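Local coordinates for uncharacterized protein (Bacteroides eggerthii DSM 20697, PDB 4ECO) that is of unknown function but folds as a leucine-rich repeat protein and so probably binds other proteins, at residues L191-T196 and N215-A220; G113-K118 and D253-N258; P260-L265 and A281-I286; S94-D99 and I195-K200. All blocks are in the same frame, centred on the assembly; numbering follows the deposited sequence.

Contact 1 lies among the other three, its centre about 11 Å from those of contacts 2 and 3 and about 10 Å from that of contact 4. Contacts 1 and 2 meet at the sodium ion, which binds S192 O (2.5 Å) from one and E117 OE2 (2.8 Å) from the other; N215 OD1 and N258 ND2, 2.8 Å apart, tie them again. Contact 4 shares I195 and T196 with contact 1 and continues along strand 194-198. Contact 3 adjoins contact 1 through P217 O and N261 ND2, also 2.8 Å apart, and adjoins contact 2 through N283, whose ND2 is 3.0 Å from V256 O. Contacts 3 and 4 do not touch; their centres are about 18 Å apart.

Contact 1. Residues L191-T196 and N215-A220; sequences LSNNIT and NSPFVA. With NA (sodium ion), chain C.
Hydrogen bonds join S192 and N193 to the backbone and side chain of the 215-220 loop. S192 N donates to N215 O at 3.0 Å. N193 OD1 is gripped twice: S216 OG donates to it across the contact, and I195 N reaches it at 3.2 Å with a nearly straight bond (168°). The second bond closes an Asx turn, with N193 CG set between the backbone N and the carbonyl carbon (chi1 61°); the turn spans the start of strand 194-198. N193 ND2 also donates to G214 O. N215 OD1 pairs with N258 ND2, and N215 ND2 donates to S114 O.

The stacked coils of a leucine-rich repeat solenoid are joined here, 215-220 being the loop that follows strand 210-214.

The apolar contacts are made by L191, I195, P217 and F218. L191 CD1 rests on P217 CB (3.7 Å), the two side chains crossing obliquely. I195 and F218 lie side by side, CG2 of I195 4.0 Å from CD2 of F218. Separately, P217 CD packs on a carbonyl, 3.2 Å from I195 O.

S192 O binds the sodium ion, which E117 OE2 also holds, and one water donates to T196 O (2.6 Å) and accepts from V219 N.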
# COMPACT_ATOMS: atom_id res chain seq x y z
N LEU A 191 11.09 6.31 19.47
CA LEU A 191 10.35 5.70 20.56
C LEU A 191 9.11 6.52 20.95
O LEU A 191 9.15 7.75 20.90
CB LEU A 191 11.27 5.52 21.78
CG LEU A 191 12.58 4.73 21.55
CD1 LEU A 191 13.42 4.69 22.81
CD2 LEU A 191 12.31 3.29 21.06
N SER A 192 8.02 5.81 21.33
CA SER A 192 6.75 6.37 21.82
C SER A 192 6.62 6.13 23.33
O SER A 192 5.72 6.66 23.99
CB SER A 192 5.57 5.75 21.08
OG SER A 192 5.33 4.42 21.52
N ASN A 193 7.51 5.29 23.85
CA ASN A 193 7.55 4.87 25.25
C ASN A 193 8.95 4.36 25.62
O ASN A 193 9.79 4.15 24.74
CB ASN A 193 6.50 3.76 25.48
CG ASN A 193 6.77 2.53 24.63
OD1 ASN A 193 7.69 1.75 24.89
ND2 ASN A 193 6.03 2.38 23.55
N ASN A 194 9.15 4.09 26.92
CA ASN A 194 10.39 3.54 27.42
C ASN A 194 10.12 2.21 28.17
O ASN A 194 10.61 2.01 29.28
CB ASN A 194 11.13 4.55 28.27
CG ASN A 194 12.60 4.26 28.35
OD1 ASN A 194 13.36 4.55 27.41
ND2 ASN A 194 13.01 3.63 29.44
N ILE A 195 9.32 1.30 27.55
CA ILE A 195 9.04 -0.02 28.11
C ILE A 195 10.32 -0.85 27.85
O ILE A 195 10.68 -1.07 26.70
CB ILE A 195 7.76 -0.68 27.53
CG1 ILE A 195 6.48 0.21 27.55
CG2 ILE A 195 7.51 -2.07 28.10
CD1 ILE A 195 6.05 0.65 28.83
N THR A 196 11.01 -1.27 28.91
CA THR A 196 12.28 -1.98 28.79
C THR A 196 12.14 -3.48 29.07
O THR A 196 13.08 -4.23 28.82
CB THR A 196 13.31 -1.36 29.75
OG1 THR A 196 12.78 -1.36 31.09
CG2 THR A 196 13.70 0.05 29.34
N ASN A 215 7.36 0.82 19.20
CA ASN A 215 8.17 2.02 19.44
C ASN A 215 8.81 1.98 20.84
O ASN A 215 8.96 3.01 21.50
CB ASN A 215 7.32 3.27 19.21
CG ASN A 215 6.42 3.15 18.00
OD1 ASN A 215 6.88 3.13 16.87
ND2 ASN A 215 5.13 2.95 18.23
N SER A 216 9.23 0.76 21.26
CA SER A 216 9.80 0.44 22.56
C SER A 216 11.28 0.16 22.48
O SER A 216 11.73 -0.42 21.49
CB SER A 216 9.11 -0.77 23.17
OG SER A 216 7.85 -0.46 23.75
N PRO A 217 12.06 0.50 23.52
CA PRO A 217 13.51 0.27 23.46
C PRO A 217 13.96 -1.10 23.98
O PRO A 217 15.17 -1.33 24.08
CB PRO A 217 14.06 1.37 24.36
CG PRO A 217 12.99 1.64 25.34
CD PRO A 217 11.68 1.22 24.76
N PHE A 218 13.00 -2.00 24.31
CA PHE A 218 13.37 -3.29 24.88
C PHE A 218 14.10 -4.19 23.86
O PHE A 218 14.03 -3.96 22.65
CB PHE A 218 12.16 -4.05 25.47
CG PHE A 218 10.87 -4.06 24.68
CD1 PHE A 218 10.87 -4.28 23.30
CD2 PHE A 218 9.64 -3.95 25.33
CE1 PHE A 218 9.67 -4.35 22.59
CE2 PHE A 218 8.44 -4.01 24.60
CZ PHE A 218 8.47 -4.22 23.24
N VAL A 219 14.82 -5.18 24.39
CA VAL A 219 15.56 -6.19 23.63
C VAL A 219 14.68 -7.45 23.56
O VAL A 219 13.84 -7.65 24.44
CB VAL A 219 16.98 -6.47 24.21
CG1 VAL A 219 17.90 -5.27 24.01
CG2 VAL A 219 16.93 -6.85 25.69
N ALA A 220 14.87 -8.27 22.51
CA ALA A 220 14.07 -9.47 22.22
C ALA A 220 13.91 -10.42 23.41
O ALA A 220 12.79 -10.89 23.66
CB ALA A 220 14.69 -10.22 21.07
NA NA C . 3.28 6.64 23.69
O HOH W 1 15.17 -4.75 27.45

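Contact 2. Residues G113-K118 and D253-N258; sequences GSHGEK and DVEVYN. With NA (sodium ion), chain C.
H115 CB sits over the centre of the Y257 ring, a CH-pi contact with CB 3.6 Å from the centroid and only 9° off the ring normal. CA of H115 lies over the same face, 3.5 Å from Y257 CE2. The imidazole itself turns its edge toward that face: the centroids are 6.0 Å apart and the planes stand at 68°, an edge-to-face pair. CG of H115 lies between the backbone N and the carbonyl carbon (chi1 66°), which starts the ring on the side of E255.

E255 reaches across with CG anti to its backbone N and the chain extended. Its OE1 accepts from H115 ND1 at 2.7 Å through the syn lone pair, with OE1 close to the imidazole plane; OE2 takes H115 N at 2.9 Å, also on the syn side. The carboxylate thus holds both the ring and the backbone of one residue, and H115 NE2 is hydrogen-bonded to H144 ND1. An alanine in place of E255 would probably leave H115 N and ND1 without their shared acceptor and the imidazole freer to turn.

Strand 253-257 belongs to the parallel ladder of a leucine-rich repeat solenoid. E255 and Y257 leave it on one side, probably the concave face, where the 113-118 loop covers them; V254 and V256 alternate with them.

K118 CG comes up to the rim of Y257, 4.0 Å from CE2, and K118 NZ is hydrogen-bonded to Q190 OE1. Two residues along from H115, E117 OE1 accepts from S114 N. The other carboxylate oxygen, E117 OE2, coordinates the sodium ion, with S192 O as the other protein ligand.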
# COMPACT_ATOMS: atom_id res chain seq x y z
N GLY A 113 1.87 -0.35 22.95
CA GLY A 113 2.26 0.60 21.93
C GLY A 113 1.74 0.06 20.63
O GLY A 113 1.26 -1.07 20.60
N SER A 114 1.79 0.86 19.55
CA SER A 114 1.29 0.44 18.24
C SER A 114 1.81 1.32 17.15
O SER A 114 2.39 2.37 17.43
CB SER A 114 -0.23 0.47 18.20
OG SER A 114 -0.68 1.80 18.02
N HIS A 115 1.53 0.92 15.88
CA HIS A 115 1.88 1.70 14.69
C HIS A 115 1.04 2.98 14.67
O HIS A 115 1.49 3.97 14.09
CB HIS A 115 1.76 0.89 13.39
CG HIS A 115 0.38 0.47 13.03
ND1 HIS A 115 -0.08 -0.80 13.31
CD2 HIS A 115 -0.58 1.14 12.35
CE1 HIS A 115 -1.31 -0.85 12.82
NE2 HIS A 115 -1.66 0.30 12.24
N GLY A 116 -0.11 2.97 15.37
CA GLY A 116 -1.00 4.11 15.49
C GLY A 116 -0.33 5.32 16.11
O GLY A 116 -0.58 6.45 15.69
N GLU A 117 0.57 5.10 17.07
CA GLU A 117 1.30 6.15 17.77
C GLU A 117 2.17 7.00 16.83
O GLU A 117 2.32 8.21 17.07
CB GLU A 117 2.16 5.54 18.87
CG GLU A 117 1.34 5.00 20.02
CD GLU A 117 2.15 4.28 21.08
OE1 GLU A 117 2.98 3.42 20.70
OE2 GLU A 117 1.95 4.58 22.29
N LYS A 118 2.67 6.41 15.72
CA LYS A 118 3.47 7.11 14.72
C LYS A 118 2.59 8.01 13.85
O LYS A 118 3.12 8.94 13.24
CB LYS A 118 4.28 6.13 13.83
CG LYS A 118 5.54 5.49 14.48
CD LYS A 118 6.59 6.50 15.01
CE LYS A 118 6.66 6.44 16.53
NZ LYS A 118 7.26 7.64 17.15
N ASP A 253 -4.05 -11.83 16.65
CA ASP A 253 -3.41 -10.61 16.13
C ASP A 253 -2.30 -10.15 17.05
O ASP A 253 -2.56 -9.76 18.18
CB ASP A 253 -4.44 -9.49 15.95
CG ASP A 253 -5.49 -9.77 14.90
OD1 ASP A 253 -6.31 -10.69 15.10
OD2 ASP A 253 -5.54 -9.02 13.91
N VAL A 254 -1.05 -10.23 16.56
CA VAL A 254 0.15 -9.83 17.32
C VAL A 254 0.95 -8.82 16.50
O VAL A 254 1.16 -9.02 15.30
CB VAL A 254 1.01 -11.03 17.76
CG1 VAL A 254 2.28 -10.56 18.44
CG2 VAL A 254 0.23 -11.96 18.69
N GLU A 255 1.40 -7.74 17.16
CA GLU A 255 2.23 -6.70 16.54
C GLU A 255 3.43 -6.37 17.44
O GLU A 255 3.27 -6.13 18.64
CB GLU A 255 1.41 -5.45 16.24
CG GLU A 255 2.28 -4.28 15.81
CD GLU A 255 1.55 -3.04 15.32
OE1 GLU A 255 0.97 -3.09 14.22
OE2 GLU A 255 1.60 -2.01 16.02
N VAL A 256 4.64 -6.41 16.85
CA VAL A 256 5.93 -6.02 17.44
C VAL A 256 6.54 -5.05 16.42
O VAL A 256 7.25 -5.47 15.50
CB VAL A 256 6.85 -7.21 17.80
CG1 VAL A 256 7.96 -6.75 18.73
CG2 VAL A 256 6.06 -8.36 18.42
N TYR A 257 6.16 -3.79 16.51
CA TYR A 257 6.47 -2.78 15.50
C TYR A 257 7.44 -1.74 15.97
O TYR A 257 7.29 -1.19 17.06
CB TYR A 257 5.14 -2.09 15.09
CG TYR A 257 5.25 -0.89 14.18
CD1 TYR A 257 5.23 -1.03 12.80
CD2 TYR A 257 5.25 0.40 14.70
CE1 TYR A 257 5.26 0.08 11.96
CE2 TYR A 257 5.32 1.52 13.87
CZ TYR A 257 5.30 1.35 12.50
OH TYR A 257 5.34 2.45 11.66
N ASN A 258 8.39 -1.39 15.10
CA ASN A 258 9.39 -0.35 15.29
C ASN A 258 10.02 -0.41 16.69
O ASN A 258 9.85 0.51 17.49
CB ASN A 258 8.74 1.02 15.03
CG ASN A 258 9.68 2.18 14.95
OD1 ASN A 258 10.87 2.04 14.66
ND2 ASN A 258 9.16 3.36 15.21
NA NA C . 3.28 6.64 23.69

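Contact 3. Residues P260-L265 and A281-I286; sequences PNLTKL and ACNRGI
The carbonyl oxygen of L262 accepts a hydrogen bond from a water at 2.8 Å, and the same water accepts from G285 N at 2.9 Å, so the two loops are bridged through it. The backbone of G285 also lies directly against that oxygen, with L262 O 3.2 Å from G285 C. I286 N is close by as well, but its angle to L262 O is poor, and its hydrogen bond goes instead to N283 O, closing a type I turn from N283 to I286.

The loops follow strands 253-257 and 277-279, adjacent parallel strands of the leucine-rich repeat solenoid, and stack as successive coils. N283 helps join them: its OD1 accepts from C259 N and its ND2 donates to V256 O, side-chain-to-backbone bonds consistent with the asparagine ladder of such repeats. L262 CD1 packs against this amide, 3.7 Å from N283 OD1.

I286 carries the apolar part. Its CG1, anti to the carbonyl carbon (chi1 -41°), faces L262 CB at 4.0 Å. Beyond, chi2 of 177° extends CD1 to L265 CD2 at 3.6 Å, the side chains of I286 and L265 crossing at about a right angle. The other branch, I286 CG2, packs on the T263 carbonyl, 3.4 Å from T263 O. An alanine in place of I286 would probably open a gap beside L265 CD2 and L262 CB and leave the two loops less closely packed. L291 of helix 288-300 touches both I286 and L265, continuing the apolar packing toward that helix.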
# COMPACT_ATOMS: atom_id res chain seq x y z
N PRO A 260 13.59 -0.52 17.87
CA PRO A 260 14.95 -0.40 17.32
C PRO A 260 16.03 -1.23 18.00
O PRO A 260 17.06 -1.47 17.35
CB PRO A 260 15.28 1.08 17.49
CG PRO A 260 14.37 1.55 18.54
CD PRO A 260 13.10 0.81 18.28
N ASN A 261 15.83 -1.68 19.24
CA ASN A 261 16.88 -2.43 19.91
C ASN A 261 16.67 -3.97 19.75
O ASN A 261 17.48 -4.75 20.28
CB ASN A 261 17.01 -2.02 21.36
CG ASN A 261 17.40 -0.55 21.47
OD1 ASN A 261 18.27 -0.05 20.74
ND2 ASN A 261 16.71 0.18 22.34
N LEU A 262 15.70 -4.38 18.92
CA LEU A 262 15.53 -5.79 18.59
C LEU A 262 16.65 -6.21 17.63
O LEU A 262 16.93 -5.48 16.68
CB LEU A 262 14.15 -6.08 17.94
CG LEU A 262 12.89 -5.92 18.78
CD1 LEU A 262 11.68 -6.31 18.00
CD2 LEU A 262 12.92 -6.75 20.05
N THR A 263 17.28 -7.36 17.88
CA THR A 263 18.33 -7.90 17.00
C THR A 263 17.81 -9.20 16.42
O THR A 263 18.43 -9.77 15.51
CB THR A 263 19.67 -8.07 17.72
OG1 THR A 263 19.51 -8.74 18.97
CG2 THR A 263 20.38 -6.75 17.91
N LYS A 264 16.65 -9.66 16.92
CA LYS A 264 15.91 -10.85 16.51
C LYS A 264 14.47 -10.68 16.93
O LYS A 264 14.18 -9.82 17.75
CB LYS A 264 16.52 -12.15 17.10
CG LYS A 264 16.25 -12.36 18.59
CD LYS A 264 16.75 -13.69 19.11
CE LYS A 264 16.03 -14.04 20.37
NZ LYS A 264 16.74 -15.12 21.12
N LEU A 265 13.56 -11.48 16.38
CA LEU A 265 12.15 -11.42 16.78
C LEU A 265 11.98 -12.14 18.10
O LEU A 265 12.67 -13.15 18.30
CB LEU A 265 11.20 -12.02 15.72
CG LEU A 265 11.12 -11.31 14.37
CD1 LEU A 265 10.19 -12.04 13.44
CD2 LEU A 265 10.65 -9.87 14.52
N ALA A 281 6.93 -4.96 11.26
CA ALA A 281 7.50 -3.89 10.45
C ALA A 281 8.40 -2.95 11.30
O ALA A 281 8.22 -2.85 12.51
CB ALA A 281 6.39 -3.11 9.79
N CYS A 282 9.36 -2.28 10.64
CA CYS A 282 10.30 -1.28 11.17
C CYS A 282 11.29 -1.83 12.16
O CYS A 282 11.85 -1.03 12.93
CB CYS A 282 9.60 -0.07 11.80
SG CYS A 282 8.60 0.90 10.65
N ASN A 283 11.58 -3.13 12.15
CA ASN A 283 12.59 -3.64 13.08
C ASN A 283 13.94 -3.75 12.34
O ASN A 283 14.41 -4.85 12.04
CB ASN A 283 12.14 -4.94 13.69
CG ASN A 283 10.88 -4.81 14.50
OD1 ASN A 283 10.77 -3.94 15.37
ND2 ASN A 283 9.92 -5.69 14.25
N ARG A 284 14.52 -2.58 12.03
CA ARG A 284 15.75 -2.47 11.26
C ARG A 284 17.00 -2.70 12.06
O ARG A 284 18.08 -2.73 11.47
CB ARG A 284 15.82 -1.13 10.56
CG ARG A 284 15.30 -1.28 9.14
CD ARG A 284 15.19 0.03 8.42
NE ARG A 284 14.67 -0.21 7.08
CZ ARG A 284 14.35 0.73 6.21
NH1 ARG A 284 14.50 2.02 6.53
NH2 ARG A 284 13.86 0.41 5.02
N GLY A 285 16.85 -2.99 13.36
CA GLY A 285 17.98 -3.41 14.19
C GLY A 285 18.31 -4.87 13.91
O GLY A 285 19.43 -5.32 14.21
N ILE A 286 17.33 -5.61 13.35
CA ILE A 286 17.41 -7.03 13.00
C ILE A 286 18.03 -7.17 11.63
O ILE A 286 17.49 -6.65 10.65
CB ILE A 286 16.02 -7.76 13.06
CG1 ILE A 286 15.15 -7.33 14.28
CG2 ILE A 286 16.21 -9.30 12.97
CD1 ILE A 286 13.74 -7.96 14.37
O HOH W 2 15.00 -3.94 15.40

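Contact 4. Residues S94-D99 and I195-K200; sequences SGRVPD and ITFVSK
G95 and I195 form a parallel bridge, and the two segments run almost the same way: the directions of 94-99 and 195-199 differ by 4°. T196 N donates to G95 O at 2.9 Å; T196 OG1 adds a weak second bond to the same oxygen. V97 N then donates to F197 O at 2.9 Å. Further on the pairing slackens, and the bond from S199 N to V97 O is weak.

Strands 96-97 and 194-198 make up a small parallel sheet apart from the main strand ladder. The sequence SGRVPD, with this short strand after the main one, is consistent with the second strand of plant-type leucine-rich repeats.

R96 and F197 project from one face of the sheet. The guanidinium lies over the phenylalanine ring with planes 27° apart and CZ of R96 4.0 Å from the centroid of F197, a cation-pi stack; NH2 is above the ring centre. A bend at chi3 (50°) sets NE, which forms a salt bridge with E228, so the charged group is held on the ring and by a carboxylate. V97 O lies at the edge of the same ring. V97 and I195 occupy the other face, their CG2 atoms 3.8 Å apart.

At the far end S199 OG, anti to its backbone N, donates to D99 OD1 at 2.7 Å on the anti side of the carboxylate. D99 OD1 also accepts from E228 N, while its OD2 is hydrogen-bonded to N229 N and S232 OG.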
# COMPACT_ATOMS: atom_id res chain seq x y z
N SER A 94 6.96 4.31 30.93
CA SER A 94 8.39 4.11 31.10
C SER A 94 8.64 3.19 32.25
O SER A 94 8.33 3.54 33.40
CB SER A 94 9.08 5.45 31.34
OG SER A 94 10.44 5.30 31.74
N GLY A 95 9.22 2.03 31.95
CA GLY A 95 9.54 1.04 32.97
C GLY A 95 9.41 -0.39 32.51
O GLY A 95 9.55 -0.69 31.33
N ARG A 96 9.12 -1.27 33.48
CA ARG A 96 9.02 -2.72 33.26
C ARG A 96 7.59 -3.19 33.54
O ARG A 96 7.04 -2.82 34.58
CB ARG A 96 10.03 -3.44 34.16
CG ARG A 96 11.51 -3.11 33.83
CD ARG A 96 12.48 -3.47 34.95
NE ARG A 96 12.31 -4.83 35.46
CZ ARG A 96 13.00 -5.89 35.04
NH1 ARG A 96 13.95 -5.75 34.12
NH2 ARG A 96 12.75 -7.09 35.55
N VAL A 97 6.96 -3.94 32.61
CA VAL A 97 5.58 -4.45 32.76
C VAL A 97 5.65 -5.54 33.82
O VAL A 97 6.37 -6.52 33.63
CB VAL A 97 4.95 -4.89 31.42
CG1 VAL A 97 3.54 -5.41 31.63
CG2 VAL A 97 4.94 -3.72 30.43
N PRO A 98 5.02 -5.31 35.00
CA PRO A 98 5.19 -6.26 36.12
C PRO A 98 4.37 -7.53 35.95
O PRO A 98 3.48 -7.58 35.11
CB PRO A 98 4.72 -5.45 37.34
CG PRO A 98 3.76 -4.46 36.81
CD PRO A 98 4.14 -4.17 35.38
N ASP A 99 4.65 -8.53 36.80
CA ASP A 99 4.01 -9.84 36.81
C ASP A 99 2.53 -9.73 37.18
O ASP A 99 1.78 -10.68 36.96
CB ASP A 99 4.74 -10.79 37.78
CG ASP A 99 6.24 -10.85 37.54
OD1 ASP A 99 6.65 -11.10 36.38
OD2 ASP A 99 6.99 -10.57 38.47
N ILE A 195 9.32 1.30 27.55
CA ILE A 195 9.04 -0.02 28.11
C ILE A 195 10.32 -0.85 27.85
O ILE A 195 10.68 -1.07 26.70
CB ILE A 195 7.76 -0.68 27.53
CG1 ILE A 195 6.48 0.21 27.55
CG2 ILE A 195 7.51 -2.07 28.10
CD1 ILE A 195 6.05 0.65 28.83
N THR A 196 11.01 -1.27 28.91
CA THR A 196 12.28 -1.98 28.79
C THR A 196 12.14 -3.48 29.07
O THR A 196 13.08 -4.23 28.82
CB THR A 196 13.31 -1.36 29.75
OG1 THR A 196 12.78 -1.36 31.09
CG2 THR A 196 13.70 0.05 29.34
N PHE A 197 10.98 -3.91 29.56
CA PHE A 197 10.74 -5.30 29.92
C PHE A 197 9.23 -5.60 29.88
O PHE A 197 8.41 -4.73 30.21
CB PHE A 197 11.31 -5.54 31.35
CG PHE A 197 11.44 -6.98 31.77
CD1 PHE A 197 10.37 -7.67 32.31
CD2 PHE A 197 12.65 -7.65 31.63
CE1 PHE A 197 10.48 -9.01 32.65
CE2 PHE A 197 12.77 -8.99 31.98
CZ PHE A 197 11.68 -9.66 32.50
N VAL A 198 8.88 -6.83 29.47
CA VAL A 198 7.50 -7.33 29.46
C VAL A 198 7.54 -8.68 30.13
O VAL A 198 8.29 -9.57 29.70
CB VAL A 198 6.77 -7.37 28.09
CG1 VAL A 198 5.28 -7.65 28.30
CG2 VAL A 198 6.94 -6.08 27.32
N SER A 199 6.75 -8.83 31.21
CA SER A 199 6.64 -10.02 32.03
C SER A 199 6.13 -11.26 31.26
O SER A 199 5.27 -11.18 30.37
CB SER A 199 5.70 -9.74 33.20
OG SER A 199 5.39 -10.88 33.97
N LYS A 200 6.67 -12.41 31.64
CA LYS A 200 6.33 -13.76 31.23
C LYS A 200 4.84 -14.03 31.44
O LYS A 200 4.23 -14.80 30.70
CB LYS A 200 7.17 -14.69 32.14
CG LYS A 200 7.21 -16.17 31.81
CD LYS A 200 8.07 -16.89 32.83
CE LYS A 200 8.04 -18.38 32.64
NZ LYS A 200 8.96 -19.10 33.58